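Local atomic coordinates of putative transcriptional regulator protein, LacI family (Rhizobium etli, PDB entry 3MIZ), a protein that probably binds regulatory DNA and acts as a LacI-family transcriptional repressor, with a core related to periplasmic binding proteins that probably senses a small ligand. Residues E106-Q117 with P275-K283; I223-D234 with C282-A291. All coordinates share one frame; numbering follows the deposited sequence.

Contact 1: E106-Q117 with P275-K283; sequences ELLPSIEPDDYQ and PGSRVVSCK
Cys282 N gives a nearly straight bond (170°) to Gln117 OE1 at 2.7 Å, and Gln117 NE2 returns one to Cys282 O at 3.0 Å. One primary amide thus grips both polar backbone atoms of a single residue, each carbonyl oxygen being met in its plane on a lone pair. The bend at chi2 (-89°) turns the amide across to Cys282, and Asp121 takes a further bond from NE2. This clamp finishes a parallel pairing of strands 110-113 and 277-280, whose axes approach to 4.6 Å at 24°; such strands run between the two subdomains in the periplasmic-binding-protein fold of LacI regulators. Backbone bonds alternate along the pair, the shortest being Val280 N to Glu112 O at 2.7 Å. On the face carrying Ile111, Arg278, Pro113 and Val280, Ile111 CD1 packs on Val280 CG2 at 3.8 Å, and helix 253-268 covers Ile111 and Pro113. The other face bears Ser110, Ser277, Glu112 and Val279, with the Glu112 carboxylate paired to Arg81. Asp114 crosses Val279 at about a right angle, CB lying 3.5 Å from Val279 CG1, while Asp114 OD1 N-caps helix 115-127 by accepting Gln117 N from above the carboxylate plane. At the opposite end a water donates to Leu108 O at 2.6 Å, hydrogen-bonds Ser110 OG at 2.8 Å, and reaches Gly276 O only weakly.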
loop_
_atom_site.group_PDB
_atom_site.type_symbol
_atom_site.label_atom_id
_atom_site.label_comp_id
_atom_site.label_asym_id
_atom_site.label_seq_id
_atom_site.Cartn_x
_atom_site.Cartn_y
_atom_site.Cartn_z
ATOM N N GLU A 106 31.789 1.208 -0.149
ATOM C CA GLU A 106 31.909 -0.114 0.456
ATOM C C GLU A 106 31.825 -0.158 1.977
ATOM O O GLU A 106 32.458 -1.002 2.610
ATOM C CB GLU A 106 33.212 -0.779 0.008
ATOM C CG GLU A 106 33.416 -0.768 -1.500
ATOM C CD GLU A 106 34.401 -1.824 -1.961
ATOM O OE1 GLU A 106 34.038 -3.020 -1.927
ATOM O OE2 GLU A 106 35.534 -1.461 -2.349
ATOM N N LEU A 107 31.047 0.741 2.568
ATOM C CA LEU A 107 30.900 0.751 4.020
ATOM C C LEU A 107 30.206 -0.535 4.481
ATOM O O LEU A 107 30.573 -1.125 5.500
ATOM C CB LEU A 107 30.075 1.964 4.463
ATOM C CG LEU A 107 29.958 2.198 5.970
ATOM C CD1 LEU A 107 31.312 2.621 6.538
ATOM C CD2 LEU A 107 28.925 3.275 6.235
ATOM N N LEU A 108 29.209 -0.967 3.713
ATOM C CA LEU A 108 28.438 -2.172 4.032
ATOM C C LEU A 108 27.953 -2.830 2.751
ATOM O O LEU A 108 27.850 -2.173 1.719
ATOM C CB LEU A 108 27.207 -1.799 4.844
ATOM C CG LEU A 108 27.359 -1.222 6.246
ATOM C CD1 LEU A 108 26.041 -0.570 6.670
ATOM C CD2 LEU A 108 27.755 -2.340 7.202
ATOM N N PRO A 109 27.662 -4.141 2.793
ATOM C CA PRO A 109 27.178 -4.780 1.569
ATOM C C PRO A 109 25.789 -4.230 1.265
ATOM O O PRO A 109 25.046 -3.852 2.175
ATOM C CB PRO A 109 27.159 -6.262 1.929
ATOM C CG PRO A 109 27.002 -6.260 3.416
ATOM C CD PRO A 109 27.900 -5.139 3.848
ATOM N N SER A 110 25.439 -4.173 -0.013
ATOM C CA SER A 110 24.140 -3.640 -0.385
ATOM C C SER A 110 23.600 -4.313 -1.628
ATOM O O SER A 110 24.357 -4.768 -2.486
ATOM C CB SER A 110 24.230 -2.134 -0.625
ATOM O OG SER A 110 25.127 -1.842 -1.678
ATOM N N ILE A 111 22.279 -4.384 -1.708
ATOM C CA ILE A 111 21.626 -4.984 -2.857
ATOM C C ILE A 111 20.455 -4.070 -3.225
ATOM O O ILE A 111 19.625 -3.726 -2.378
ATOM C CB ILE A 111 21.185 -6.433 -2.525
ATOM C CG1 ILE A 111 20.657 -7.119 -3.783
ATOM C CG2 ILE A 111 20.162 -6.433 -1.397
ATOM C CD1 ILE A 111 20.548 -8.651 -3.659
ATOM N N GLU A 112 20.425 -3.654 -4.486
ATOM C CA GLU A 112 19.409 -2.739 -5.000
ATOM C C GLU A 112 18.834 -3.199 -6.335
ATOM O O GLU A 112 19.425 -4.033 -7.024
ATOM C CB GLU A 112 20.024 -1.372 -5.269
ATOM C CG GLU A 112 20.693 -0.668 -4.106
ATOM C CD GLU A 112 21.548 0.480 -4.606
ATOM O OE1 GLU A 112 22.676 0.214 -5.074
ATOM O OE2 GLU A 112 21.088 1.638 -4.557
ATOM N N PRO A 113 17.691 -2.619 -6.733
ATOM C CA PRO A 113 17.040 -2.953 -8.003
ATOM C C PRO A 113 17.692 -2.067 -9.064
ATOM O O PRO A 113 18.238 -1.005 -8.738
ATOM C CB PRO A 113 15.586 -2.573 -7.746
ATOM C CG PRO A 113 15.727 -1.349 -6.909
ATOM C CD PRO A 113 16.827 -1.739 -5.923
ATOM N N ASP A 114 17.636 -2.481 -10.324
ATOM C CA ASP A 114 18.252 -1.707 -11.392
ATOM C C ASP A 114 17.240 -0.837 -12.148
ATOM O O ASP A 114 16.771 -1.214 -13.222
ATOM C CB ASP A 114 18.945 -2.654 -12.372
ATOM C CG ASP A 114 20.039 -1.977 -13.164
ATOM O OD1 ASP A 114 19.926 -0.768 -13.451
ATOM O OD2 ASP A 114 21.011 -2.676 -13.519
ATOM N N ASP A 115 16.908 0.320 -11.581
ATOM C CA ASP A 115 15.972 1.260 -12.195
ATOM C C ASP A 115 16.365 1.618 -13.620
ATOM O O ASP A 115 15.523 1.697 -14.513
ATOM C CB ASP A 115 15.913 2.549 -11.374
ATOM C CG ASP A 115 15.225 2.353 -10.054
ATOM O OD1 ASP A 115 14.018 2.644 -9.969
ATOM O OD2 ASP A 115 15.887 1.880 -9.112
ATOM N N TYR A 116 17.651 1.854 -13.819
ATOM C CA TYR A 116 18.159 2.228 -15.129
ATOM C C TYR A 116 17.901 1.133 -16.166
ATOM O O TYR A 116 17.371 1.398 -17.252
ATOM C CB TYR A 116 19.661 2.522 -15.030
ATOM C CG TYR A 116 20.229 3.166 -16.273
ATOM C CD1 TYR A 116 20.221 4.547 -16.430
ATOM C CD2 TYR A 116 20.741 2.389 -17.309
ATOM C CE1 TYR A 116 20.708 5.138 -17.590
ATOM C CE2 TYR A 116 21.230 2.973 -18.470
ATOM C CZ TYR A 116 21.212 4.344 -18.605
ATOM O OH TYR A 116 21.693 4.925 -19.757
ATOM N N GLN A 117 18.271 -0.098 -15.833
ATOM C CA GLN A 117 18.080 -1.216 -16.746
ATOM C C GLN A 117 16.596 -1.413 -17.049
ATOM O O GLN A 117 16.212 -1.610 -18.202
ATOM C CB GLN A 117 18.676 -2.492 -16.137
ATOM C CG GLN A 117 18.179 -3.800 -16.748
ATOM C CD GLN A 117 16.933 -4.313 -16.061
ATOM O OE1 GLN A 117 16.859 -4.322 -14.835
ATOM N NE2 GLN A 117 15.949 -4.756 -16.845
ATOM N N PRO A 275 31.794 -7.874 0.021
ATOM C CA PRO A 275 30.628 -6.997 0.123
ATOM C C PRO A 275 30.283 -6.361 -1.213
ATOM O O PRO A 275 29.565 -6.949 -2.021
ATOM C CB PRO A 275 31.056 -5.971 1.175
ATOM C CG PRO A 275 32.542 -5.912 1.006
ATOM C CD PRO A 275 32.902 -7.372 0.853
ATOM N N GLY A 276 30.801 -5.162 -1.451
ATOM C CA GLY A 276 30.511 -4.496 -2.703
ATOM C C GLY A 276 29.014 -4.406 -2.911
ATOM O O GLY A 276 28.225 -4.727 -2.017
ATOM N N SER A 277 28.620 -3.985 -4.106
ATOM C CA SER A 277 27.215 -3.824 -4.432
ATOM C C SER A 277 26.687 -4.828 -5.451
ATOM O O SER A 277 27.357 -5.156 -6.427
ATOM C CB SER A 277 26.978 -2.404 -4.952
ATOM O OG SER A 277 25.685 -2.267 -5.512
ATOM N N ARG A 278 25.481 -5.320 -5.196
ATOM C CA ARG A 278 24.813 -6.245 -6.102
ATOM C C ARG A 278 23.615 -5.469 -6.622
ATOM O O ARG A 278 22.963 -4.751 -5.861
ATOM C CB ARG A 278 24.288 -7.478 -5.367
ATOM C CG ARG A 278 25.336 -8.432 -4.843
ATOM C CD ARG A 278 24.637 -9.562 -4.123
ATOM N NE ARG A 278 25.555 -10.587 -3.648
ATOM C CZ ARG A 278 25.163 -11.684 -3.008
ATOM N NH1 ARG A 278 23.870 -11.886 -2.771
ATOM N NH2 ARG A 278 26.059 -12.581 -2.615
ATOM N N VAL A 279 23.329 -5.587 -7.911
ATOM C CA VAL A 279 22.176 -4.900 -8.459
ATOM C C VAL A 279 21.323 -5.943 -9.170
ATOM O O VAL A 279 21.787 -6.614 -10.091
ATOM C CB VAL A 279 22.588 -3.781 -9.438
ATOM C CG1 VAL A 279 21.364 -3.000 -9.867
ATOM C CG2 VAL A 279 23.584 -2.847 -8.766
ATOM N N VAL A 280 20.082 -6.093 -8.717
ATOM C CA VAL A 280 19.167 -7.071 -9.298
ATOM C C VAL A 280 18.290 -6.445 -10.382
ATOM O O VAL A 280 17.692 -5.392 -10.184
ATOM C CB VAL A 280 18.268 -7.692 -8.207
ATOM C CG1 VAL A 280 17.307 -8.701 -8.828
ATOM C CG2 VAL A 280 19.131 -8.353 -7.141
ATOM N N SER A 281 18.213 -7.108 -11.530
ATOM C CA SER A 281 17.428 -6.610 -12.650
ATOM C C SER A 281 15.928 -6.516 -12.376
ATOM O O SER A 281 15.394 -7.193 -11.498
ATOM C CB SER A 281 17.656 -7.503 -13.874
ATOM O OG SER A 281 17.261 -8.838 -13.599
ATOM N N CYS A 282 15.262 -5.654 -13.136
ATOM C CA CYS A 282 13.818 -5.480 -13.040
ATOM C C CYS A 282 13.238 -6.255 -14.217
ATOM O O CYS A 282 13.664 -6.068 -15.353
ATOM C CB CYS A 282 13.445 -4.004 -13.163
ATOM S SG CYS A 282 14.020 -2.985 -11.786
ATOM N N LYS A 283 12.280 -7.129 -13.942
ATOM C CA LYS A 283 11.667 -7.934 -14.992
ATOM C C LYS A 283 10.574 -7.195 -15.746
ATOM O O LYS A 283 9.665 -6.637 -15.142
ATOM C CB LYS A 283 11.077 -9.214 -14.392
ATOM C CG LYS A 283 12.106 -10.166 -13.808
ATOM C CD LYS A 283 11.437 -11.375 -13.164
ATOM C CE LYS A 283 12.464 -12.360 -12.623
ATOM N NZ LYS A 283 11.818 -13.500 -11.913
HETATM O O HOH W 1 27.757 -1.629 -0.851
#

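Contact 2: I223-D234 with C282-A291; sequences IPQDVSIVGFDD and CKLVERSSAA
Asp234 reaches Arg287 through a carboxylate swung anti to the backbone nitrogen (chi1 -167°). From a CB directed at the 282-291 segment, the chain passes through CG, which lies in the plane of the guanidinium at its edge. OD1 then takes both end nitrogens, Arg287 NH1 and Arg287 NH2, each at 3.0 Å; OD2 stays farther from the guanidinium, 3.6 Å from Arg287 NH2. Carboxylate and guanidinium planes stand 32° apart, and with one oxygen shared both bonds of this salt bridge are bent. Val285 CG1 sits 3.4 Å above the centre of the guanidinium plane, Leu246 O also accepts from NH1, and Thr239 OG1 bonds OD1. With an alanine in place of Asp234, Arg287 would probably lose this countercharge and its guanidinium would be freer to turn on Val285. Ser289 holds both polar backbone atoms of Ile229: Ile229 N donates to Ser289 O at 3.0 Å, and Ser289 OG to Ile229 O at 2.6 Å, nearly along the C=O axis. Ser228 OG accepts Ala291 N at 2.9 Å in an almost straight bond (172°). In this periplasmic-binding-protein-like domain the Ile229 bonds use the edge of strand 228-230, outermost in its sheet within this chain, turned away from strand 200-203, with which Ser228 and Val230 pair. Helix 206-217 packs on Ile229, helix 115-127 on Val230 and Ala290, and strand 248-250 beside Asp234 and Arg287.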
loop_
_atom_site.group_PDB
_atom_site.type_symbol
_atom_site.label_atom_id
_atom_site.label_comp_id
_atom_site.label_asym_id
_atom_site.label_seq_id
_atom_site.Cartn_x
_atom_site.Cartn_y
_atom_site.Cartn_z
ATOM N N ILE A 223 -7.075 2.811 -24.852
ATOM C CA ILE A 223 -5.702 2.528 -24.472
ATOM C C ILE A 223 -4.826 1.897 -25.555
ATOM O O ILE A 223 -4.310 2.613 -26.412
ATOM C CB ILE A 223 -5.633 1.720 -23.161
ATOM C CG1 ILE A 223 -6.446 2.430 -22.074
ATOM C CG2 ILE A 223 -4.181 1.581 -22.714
ATOM C CD1 ILE A 223 -5.984 3.859 -21.762
ATOM N N PRO A 224 -4.667 0.564 -25.574
ATOM C CA PRO A 224 -3.790 0.113 -26.658
ATOM C C PRO A 224 -4.065 0.725 -28.042
ATOM O O PRO A 224 -3.151 1.246 -28.679
ATOM C CB PRO A 224 -3.963 -1.407 -26.630
ATOM C CG PRO A 224 -5.370 -1.568 -26.164
ATOM C CD PRO A 224 -5.471 -0.554 -25.050
ATOM N N GLN A 225 -5.320 0.691 -28.482
ATOM C CA GLN A 225 -5.697 1.202 -29.804
ATOM C C GLN A 225 -5.254 2.625 -30.149
ATOM O O GLN A 225 -4.663 2.855 -31.202
ATOM C CB GLN A 225 -7.213 1.102 -29.999
ATOM C CG GLN A 225 -7.687 1.476 -31.406
ATOM C CD GLN A 225 -9.205 1.551 -31.522
ATOM O OE1 GLN A 225 -9.916 0.610 -31.160
ATOM N NE2 GLN A 225 -9.706 2.674 -32.030
ATOM N N ASP A 226 -5.546 3.581 -29.277
ATOM C CA ASP A 226 -5.192 4.973 -29.542
ATOM C C ASP A 226 -3.880 5.447 -28.906
ATOM O O ASP A 226 -3.179 6.293 -29.469
ATOM C CB ASP A 226 -6.362 5.863 -29.124
ATOM C CG ASP A 226 -7.603 5.607 -29.968
ATOM O OD1 ASP A 226 -8.726 5.849 -29.487
ATOM O OD2 ASP A 226 -7.443 5.163 -31.127
ATOM N N VAL A 227 -3.546 4.907 -27.736
ATOM C CA VAL A 227 -2.303 5.277 -27.064
ATOM C C VAL A 227 -1.845 4.154 -26.144
ATOM O O VAL A 227 -2.634 3.627 -25.367
ATOM C CB VAL A 227 -2.467 6.575 -26.237
ATOM C CG1 VAL A 227 -3.497 6.371 -25.127
ATOM C CG2 VAL A 227 -1.116 6.988 -25.650
ATOM N N SER A 228 -0.575 3.777 -26.244
ATOM C CA SER A 228 -0.029 2.724 -25.395
ATOM C C SER A 228 0.446 3.360 -24.091
ATOM O O SER A 228 0.870 4.511 -24.080
ATOM C CB SER A 228 1.156 2.037 -26.077
ATOM O OG SER A 228 0.749 1.286 -27.212
ATOM N N ILE A 229 0.361 2.616 -22.996
ATOM C CA ILE A 229 0.807 3.130 -21.707
ATOM C C ILE A 229 1.553 2.034 -20.966
ATOM O O ILE A 229 1.093 0.899 -20.921
ATOM C CB ILE A 229 -0.392 3.595 -20.846
ATOM C CG1 ILE A 229 -1.143 4.727 -21.566
ATOM C CG2 ILE A 229 0.101 4.078 -19.480
ATOM C CD1 ILE A 229 -2.411 5.172 -20.868
ATOM N N VAL A 230 2.721 2.362 -20.416
ATOM C CA VAL A 230 3.493 1.397 -19.644
ATOM C C VAL A 230 3.822 2.079 -18.313
ATOM O O VAL A 230 3.867 3.304 -18.239
ATOM C CB VAL A 230 4.805 0.958 -20.373
ATOM C CG1 VAL A 230 4.449 0.262 -21.703
ATOM C CG2 VAL A 230 5.707 2.164 -20.640
ATOM N N GLY A 231 4.003 1.293 -17.257
ATOM C CA GLY A 231 4.310 1.886 -15.964
ATOM C C GLY A 231 5.645 1.413 -15.430
ATOM O O GLY A 231 6.540 1.077 -16.201
ATOM N N PHE A 232 5.788 1.409 -14.105
ATOM C CA PHE A 232 7.011 0.947 -13.472
ATOM C C PHE A 232 6.734 0.590 -12.011
ATOM O O PHE A 232 6.018 1.326 -11.318
ATOM C CB PHE A 232 8.096 2.030 -13.542
ATOM C CG PHE A 232 9.497 1.484 -13.524
ATOM C CD1 PHE A 232 9.977 0.789 -12.413
ATOM C CD2 PHE A 232 10.338 1.655 -14.624
ATOM C CE1 PHE A 232 11.274 0.270 -12.394
ATOM C CE2 PHE A 232 11.641 1.140 -14.619
ATOM C CZ PHE A 232 12.109 0.446 -13.500
ATOM N N ASP A 233 7.301 -0.540 -11.582
ATOM C CA ASP A 233 7.222 -1.085 -10.215
ATOM C C ASP A 233 6.507 -2.433 -10.094
ATOM O O ASP A 233 6.898 -3.289 -9.305
ATOM C CB ASP A 233 6.481 -0.145 -9.258
ATOM C CG ASP A 233 7.219 1.148 -8.976
ATOM O OD1 ASP A 233 8.339 1.362 -9.486
ATOM O OD2 ASP A 233 6.638 1.960 -8.229
ATOM N N ASP A 234 5.451 -2.586 -10.890
ATOM C CA ASP A 234 4.525 -3.717 -10.852
ATOM C C ASP A 234 3.890 -3.727 -9.470
ATOM O O ASP A 234 3.966 -4.709 -8.725
ATOM C CB ASP A 234 5.152 -5.084 -11.139
ATOM C CG ASP A 234 4.072 -6.163 -11.389
ATOM O OD1 ASP A 234 2.985 -5.806 -11.911
ATOM O OD2 ASP A 234 4.294 -7.353 -11.078
ATOM N N CYS A 282 15.262 -5.654 -13.136
ATOM C CA CYS A 282 13.818 -5.480 -13.040
ATOM C C CYS A 282 13.238 -6.255 -14.217
ATOM O O CYS A 282 13.664 -6.068 -15.353
ATOM C CB CYS A 282 13.445 -4.004 -13.163
ATOM S SG CYS A 282 14.020 -2.985 -11.786
ATOM N N LYS A 283 12.280 -7.129 -13.942
ATOM C CA LYS A 283 11.667 -7.934 -14.992
ATOM C C LYS A 283 10.574 -7.195 -15.746
ATOM O O LYS A 283 9.665 -6.637 -15.142
ATOM C CB LYS A 283 11.077 -9.214 -14.392
ATOM C CG LYS A 283 12.106 -10.166 -13.808
ATOM C CD LYS A 283 11.437 -11.375 -13.164
ATOM C CE LYS A 283 12.464 -12.360 -12.623
ATOM N NZ LYS A 283 11.818 -13.500 -11.913
ATOM N N LEU A 284 10.665 -7.185 -17.071
ATOM C CA LEU A 284 9.636 -6.540 -17.870
ATOM C C LEU A 284 8.436 -7.482 -17.841
ATOM O O LEU A 284 8.550 -8.650 -18.206
ATOM C CB LEU A 284 10.126 -6.333 -19.302
ATOM C CG LEU A 284 9.160 -5.712 -20.312
ATOM C CD1 LEU A 284 8.370 -4.593 -19.675
ATOM C CD2 LEU A 284 9.955 -5.203 -21.503
ATOM N N VAL A 285 7.298 -6.977 -17.377
ATOM C CA VAL A 285 6.080 -7.781 -17.297
ATOM C C VAL A 285 5.164 -7.332 -18.420
ATOM O O VAL A 285 4.539 -6.275 -18.339
ATOM C CB VAL A 285 5.361 -7.580 -15.949
ATOM C CG1 VAL A 285 4.105 -8.446 -15.890
ATOM C CG2 VAL A 285 6.304 -7.923 -14.804
ATOM N N GLU A 286 5.087 -8.140 -19.470
ATOM C CA GLU A 286 4.257 -7.796 -20.610
ATOM C C GLU A 286 2.800 -8.164 -20.397
ATOM O O GLU A 286 2.462 -9.329 -20.167
ATOM C CB GLU A 286 4.793 -8.472 -21.871
ATOM C CG GLU A 286 3.977 -8.172 -23.109
ATOM C CD GLU A 286 4.726 -8.473 -24.382
ATOM O OE1 GLU A 286 5.519 -9.440 -24.386
ATOM O OE2 GLU A 286 4.516 -7.748 -25.379
ATOM N N ARG A 287 1.941 -7.154 -20.450
ATOM C CA ARG A 287 0.512 -7.358 -20.281
ATOM C C ARG A 287 -0.167 -6.873 -21.569
ATOM O O ARG A 287 0.287 -7.234 -22.651
ATOM C CB ARG A 287 0.019 -6.628 -19.016
ATOM C CG ARG A 287 0.672 -7.183 -17.722
ATOM C CD ARG A 287 -0.214 -7.046 -16.482
ATOM N NE ARG A 287 0.300 -7.770 -15.311
ATOM C CZ ARG A 287 1.174 -7.275 -14.429
ATOM N NH1 ARG A 287 1.650 -6.050 -14.569
ATOM N NH2 ARG A 287 1.572 -8.006 -13.394
ATOM N N SER A 288 -1.212 -6.054 -21.497
ATOM C CA SER A 288 -1.864 -5.628 -22.742
ATOM C C SER A 288 -2.165 -4.140 -22.921
ATOM O O SER A 288 -2.998 -3.766 -23.754
ATOM C CB SER A 288 -3.154 -6.430 -22.938
ATOM O OG SER A 288 -3.986 -6.326 -21.796
ATOM N N SER A 289 -1.468 -3.291 -22.175
ATOM C CA SER A 289 -1.678 -1.846 -22.255
ATOM C C SER A 289 -0.889 -1.188 -23.384
ATOM O O SER A 289 -0.965 0.026 -23.575
ATOM C CB SER A 289 -1.282 -1.192 -20.934
ATOM O OG SER A 289 0.085 -1.441 -20.669
ATOM N N ALA A 290 -0.112 -1.978 -24.115
ATOM C CA ALA A 290 0.664 -1.440 -25.228
ATOM C C ALA A 290 0.400 -2.225 -26.518
ATOM O O ALA A 290 0.216 -3.442 -26.492
ATOM C CB ALA A 290 2.147 -1.468 -24.896
ATOM N N ALA A 291 0.377 -1.510 -27.640
ATOM C CA ALA A 291 0.148 -2.112 -28.949
ATOM C C ALA A 291 1.166 -1.529 -29.922
ATOM O O ALA A 291 1.812 -0.522 -29.624
ATOM C CB ALA A 291 -1.270 -1.813 -29.433
#

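How the contacts relate
From the N terminus the chain reaches 106-117 first, then 223-234, then 275-283 and 282-291. Contact 1 closes a loop of 157 residues and contact 2 one of 47. Because 223-234 lies inside the first loop while its partner lies at and beyond the loop's closing end, the two closures cross instead of nesting. They meet at Cys282 and Lys283, which both contacts share, and touch directly where Asp115 O approaches Phe232 CZ to 3.8 Å. Strand 277-285 is therefore common to both: its first half is paired with strand 110-113, and its continuation leads to the edge strand 228-230 of another sheet; the centres of the two contacts lie about 25 Å apart.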